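Local coordinates for protein arabinose metabolism transcriptional repressor (Bacillus subtilis, PDB 5D4S) that binds operator DNA through a winged helix-turn-helix domain of the GntR family and probably represses genes of arabinose metabolism, at residues B[46-50]-B[51-55]; B[69-73]-B[74-78]. All coordinates share one frame; numbering follows the deposited sequence.

Contact 1. Residues B[46-50]-B[51-55]; sequences KIPTE and NELMQ. With nucleotides of chain C.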
# COMPACT_ATOMS: atom_id res chain seq x y z
N LYS B 46 -5.27 -18.25 7.55
CA LYS B 46 -4.38 -17.17 7.97
C LYS B 46 -3.02 -17.32 7.32
O LYS B 46 -2.48 -18.43 7.25
CB LYS B 46 -4.25 -17.18 9.50
CG LYS B 46 -3.42 -16.08 10.09
CD LYS B 46 -3.17 -16.36 11.58
CE LYS B 46 -2.04 -15.49 12.13
NZ LYS B 46 -0.70 -15.89 11.63
N ILE B 47 -2.47 -16.22 6.82
CA ILE B 47 -1.10 -16.21 6.34
C ILE B 47 -0.20 -15.94 7.54
O ILE B 47 -0.71 -15.58 8.61
CB ILE B 47 -0.86 -15.14 5.24
CG1 ILE B 47 -0.96 -13.72 5.81
CG2 ILE B 47 -1.82 -15.35 4.08
CD1 ILE B 47 -0.48 -12.66 4.83
N PRO B 48 1.13 -16.12 7.39
CA PRO B 48 2.01 -15.82 8.53
C PRO B 48 1.88 -14.39 9.03
O PRO B 48 1.47 -13.51 8.28
CB PRO B 48 3.41 -16.04 7.95
CG PRO B 48 3.21 -17.01 6.85
CD PRO B 48 1.89 -16.64 6.24
N THR B 49 2.23 -14.18 10.29
CA THR B 49 2.21 -12.84 10.87
C THR B 49 3.21 -11.92 10.19
O THR B 49 4.09 -12.38 9.46
CB THR B 49 2.56 -12.88 12.35
OG1 THR B 49 3.93 -13.26 12.49
CG2 THR B 49 1.67 -13.89 13.08
N GLU B 50 3.07 -10.63 10.44
CA GLU B 50 3.97 -9.65 9.84
C GLU B 50 5.39 -9.91 10.30
O GLU B 50 6.31 -9.79 9.52
CB GLU B 50 3.52 -8.21 10.17
CG GLU B 50 2.29 -7.80 9.37
CD GLU B 50 1.68 -6.47 9.83
OE1 GLU B 50 2.29 -5.77 10.68
OE2 GLU B 50 0.58 -6.13 9.36
N ASN B 51 5.57 -10.30 11.56
CA ASN B 51 6.93 -10.55 12.04
C ASN B 51 7.57 -11.82 11.44
O ASN B 51 8.78 -11.86 11.18
CB ASN B 51 6.94 -10.64 13.57
CG ASN B 51 7.13 -9.29 14.20
OD1 ASN B 51 8.21 -8.96 14.68
ND2 ASN B 51 6.09 -8.47 14.17
N GLU B 52 6.74 -12.84 11.23
CA GLU B 52 7.18 -14.06 10.57
C GLU B 52 7.57 -13.72 9.13
O GLU B 52 8.60 -14.19 8.64
CB GLU B 52 6.09 -15.12 10.59
CG GLU B 52 5.89 -15.71 11.99
CD GLU B 52 4.72 -16.63 12.09
OE1 GLU B 52 3.83 -16.56 11.22
OE2 GLU B 52 4.69 -17.45 13.03
N LEU B 53 6.76 -12.90 8.47
CA LEU B 53 7.06 -12.51 7.09
C LEU B 53 8.34 -11.67 7.01
O LEU B 53 9.14 -11.85 6.08
CB LEU B 53 5.88 -11.75 6.48
CG LEU B 53 4.64 -12.63 6.27
CD1 LEU B 53 3.45 -11.81 5.81
CD2 LEU B 53 4.92 -13.76 5.29
N MET B 54 8.52 -10.76 7.96
CA MET B 54 9.74 -9.95 8.05
C MET B 54 10.97 -10.83 8.11
O MET B 54 11.94 -10.63 7.37
CB MET B 54 9.72 -9.07 9.30
CG MET B 54 8.70 -7.97 9.29
SD MET B 54 8.60 -7.23 10.93
CE MET B 54 10.29 -6.71 11.14
N GLN B 55 10.92 -11.81 9.01
CA GLN B 55 12.07 -12.68 9.20
C GLN B 55 12.27 -13.63 8.02
O GLN B 55 13.39 -13.98 7.67
CB GLN B 55 11.93 -13.47 10.50
CG GLN B 55 12.05 -12.58 11.74
CD GLN B 55 11.33 -13.14 12.95
OE1 GLN B 55 10.83 -14.27 12.93
NE2 GLN B 55 11.27 -12.35 14.02
P DT C 8 -0.40 -10.00 11.97
OP1 DT C 8 -0.86 -10.90 10.90
OP2 DT C 8 1.06 -9.79 12.22
O5' DT C 8 -1.20 -8.63 11.90
C5' DT C 8 -2.62 -8.67 11.74
C4' DT C 8 -3.27 -7.32 11.98
O4' DT C 8 -2.85 -6.81 13.27
C3' DT C 8 -2.92 -6.24 10.95
O3' DT C 8 -4.08 -5.46 10.70
C2' DT C 8 -1.86 -5.42 11.68
C1' DT C 8 -2.37 -5.50 13.11
N1 DT C 8 -1.32 -5.23 14.14
C2 DT C 8 -1.58 -4.31 15.11
O2 DT C 8 -2.65 -3.73 15.22
N3 DT C 8 -0.58 -4.11 15.99
C4 DT C 8 0.66 -4.71 15.99
O4 DT C 8 1.51 -4.45 16.84
C5 DT C 8 0.89 -5.65 14.92
C7 DT C 8 2.21 -6.35 14.80
C6 DT C 8 -0.11 -5.86 14.05
P DT C 7 1.68 -13.68 17.05
OP1 DT C 7 1.29 -15.00 16.50
OP2 DT C 7 3.10 -13.24 17.07
O5' DT C 7 0.87 -12.55 16.30
C5' DT C 7 -0.53 -12.64 16.15
C4' DT C 7 -1.07 -11.31 15.63
O4' DT C 7 -1.11 -10.33 16.69
C3' DT C 7 -0.23 -10.68 14.50
O3' DT C 7 -0.99 -10.70 13.31
C2' DT C 7 0.04 -9.23 14.96
C1' DT C 7 -0.92 -9.05 16.12
N1 DT C 7 -0.42 -8.13 17.17
C2 DT C 7 -1.23 -7.10 17.58
O2 DT C 7 -2.34 -6.89 17.13
N3 DT C 7 -0.72 -6.33 18.56
C4 DT C 7 0.49 -6.43 19.17
O4 DT C 7 0.84 -5.63 20.04
C5 DT C 7 1.32 -7.52 18.71
C7 DT C 7 2.68 -7.74 19.31
C6 DT C 7 0.83 -8.33 17.74
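A capping box formed by T49 and E52 starts helix 50-57, the first helix of the helix-turn-helix, where the helix N terminus meets the DNA backbone. T49 is the N-cap. Its OG1 accepts from E52 N at 3.1 Å, the hydroxyl being placed between the backbone N and the carbonyl carbon (chi1 68°). In return, E52 OE1 takes the N-H of T49 at 3.0 Å, from above the carboxylate plane. A chi1 of -72° turns the extended chain of E52 back along T49, its CG 3.2 Å from T49 OG1.

The amide of E50, one residue on from the cap, gives an almost straight bond (177°) from its N to OP2 of DT8 of chain C, 2.8 Å away. This phosphate meets the positive end of the helix dipole, which probably strengthens the bond. T49 CG2 lies 3.6 Å from both O5' and OP1 of DT7 of chain C. On the inner side, L53 CD2 lies 3.8 Å from P48 CB, and the two side chains cross at about a right angle.

E50 OE2 lies 3.4 Å from C2' of DT8. It pairs with R65 of helix 61-74, and OE1 with R61. L53 reaches I64 and I68 of that helix and W35 of helix 24-35, while I47 bonds through its backbone to T85 of strand 84-87.

Contact 2. Residues B[69-73]-B[74-78]; sequences GDLVS and QGLLY
Backbone bonds run from the amides of Q74, G75 and L76 back into the last turn of helix 61-74. L76 N gives a hydrogen bond of 3.0 Å to L71 O. G75 N gives one of 2.8 Å to V72 O, met from well above the carbonyl plane. Q74 N bonds D70 O at 2.9 Å, with a weak second bond to L71 O. V72 CA also makes a C-H...O contact of 3.3 Å with L77 O.

The bonds from L76 N to L71 O and from G75 N to V72 O make this a Schellman motif. G75 has positive phi (86°), where a side chain would press against the preceding carbonyl. It is the first residue to leave helical angles, and the chain turns into strand 77-80, the first strand of the wing.

Apolar contacts join the helix to the residues after the glycine. L71 meets both leucines there: its CD2 touches L76 CD2 at 3.8 Å, and its CB touches L77 CD1 at 3.8 Å. V72 CG2 reaches L77 CB at 4.0 Å. L71 CD2 also sits over the face of the Q74 amide, 4.0 Å from both OE1 and NE2.

Among polar side chains, D70 forms a salt bridge with K29 of helix 24-35, and Y78 OH is hydrogen-bonded to D44.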
# COMPACT_ATOMS: atom_id res chain seq x y z
N GLY B 69 -0.75 -4.63 2.04
CA GLY B 69 -1.70 -3.57 1.79
C GLY B 69 -2.14 -3.54 0.34
O GLY B 69 -3.33 -3.39 0.04
N ASP B 70 -1.19 -3.71 -0.58
CA ASP B 70 -1.56 -3.78 -1.98
C ASP B 70 -2.47 -4.98 -2.23
O ASP B 70 -3.46 -4.88 -2.96
CB ASP B 70 -0.34 -3.88 -2.89
CG ASP B 70 0.43 -2.58 -3.01
OD1 ASP B 70 0.11 -1.60 -2.31
OD2 ASP B 70 1.38 -2.56 -3.84
N LEU B 71 -2.12 -6.12 -1.66
CA LEU B 71 -2.91 -7.33 -1.91
C LEU B 71 -4.33 -7.26 -1.32
O LEU B 71 -5.27 -7.78 -1.91
CB LEU B 71 -2.17 -8.57 -1.39
CG LEU B 71 -0.89 -8.94 -2.15
CD1 LEU B 71 -0.15 -10.10 -1.48
CD2 LEU B 71 -1.20 -9.28 -3.61
N VAL B 72 -4.49 -6.61 -0.17
CA VAL B 72 -5.81 -6.36 0.41
C VAL B 72 -6.58 -5.45 -0.53
O VAL B 72 -7.74 -5.71 -0.86
CB VAL B 72 -5.69 -5.72 1.82
CG1 VAL B 72 -7.06 -5.20 2.32
CG2 VAL B 72 -5.10 -6.73 2.79
N SER B 73 -5.91 -4.40 -0.98
CA SER B 73 -6.49 -3.49 -1.97
C SER B 73 -6.95 -4.23 -3.23
O SER B 73 -7.91 -3.83 -3.87
CB SER B 73 -5.48 -2.41 -2.33
OG SER B 73 -5.91 -1.67 -3.46
N GLN B 74 -6.27 -5.32 -3.59
CA GLN B 74 -6.68 -6.11 -4.75
C GLN B 74 -7.83 -7.06 -4.43
O GLN B 74 -8.44 -7.62 -5.33
CB GLN B 74 -5.52 -6.93 -5.29
CG GLN B 74 -4.41 -6.13 -5.94
CD GLN B 74 -3.26 -7.02 -6.34
OE1 GLN B 74 -3.45 -8.19 -6.67
NE2 GLN B 74 -2.05 -6.47 -6.31
N GLY B 75 -8.10 -7.25 -3.15
CA GLY B 75 -9.15 -8.17 -2.73
C GLY B 75 -8.67 -9.60 -2.63
O GLY B 75 -9.47 -10.53 -2.59
N LEU B 76 -7.35 -9.78 -2.58
CA LEU B 76 -6.75 -11.10 -2.46
C LEU B 76 -6.64 -11.54 -0.99
O LEU B 76 -6.68 -12.73 -0.68
CB LEU B 76 -5.37 -11.11 -3.11
CG LEU B 76 -4.96 -12.33 -3.93
CD1 LEU B 76 -5.92 -12.56 -5.10
CD2 LEU B 76 -3.54 -12.18 -4.44
N LEU B 77 -6.48 -10.56 -0.10
CA LEU B 77 -6.34 -10.81 1.34
C LEU B 77 -7.23 -9.87 2.13
O LEU B 77 -7.63 -8.83 1.62
CB LEU B 77 -4.90 -10.60 1.81
CG LEU B 77 -3.71 -11.30 1.17
CD1 LEU B 77 -2.45 -10.66 1.73
CD2 LEU B 77 -3.75 -12.78 1.51
N TYR B 78 -7.51 -10.22 3.38
CA TYR B 78 -8.16 -9.28 4.29
C TYR B 78 -7.54 -9.37 5.68
O TYR B 78 -7.02 -10.41 6.06
CB TYR B 78 -9.68 -9.51 4.36
CG TYR B 78 -10.12 -10.82 4.98
CD1 TYR B 78 -10.30 -11.95 4.19
CD2 TYR B 78 -10.40 -10.91 6.34
CE1 TYR B 78 -10.72 -13.15 4.74
CE2 TYR B 78 -10.83 -12.11 6.90
CZ TYR B 78 -10.99 -13.22 6.09
OH TYR B 78 -11.41 -14.42 6.63

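In the fold
Helix 24-35 comes first in the chain and meets both contacts, through W35 for contact 1 and, for contact 2, through I32 by packing and K29 by a salt bridge. The loop after it leads into contact 1, which opens helix 50-57. Helix 61-74 follows, and contact 2 ends it and starts strand 77-80. The two contacts are in series: neither nests in nor crosses the other, and each is a local turn at a helix end. Their centres lie about 15 Å apart, yet I47 CG2 touches L77 CD2 at 4.1 Å. That packing joins the entry to the helix-turn-helix with the start of the wing, whose hairpin is completed by strand 84-87.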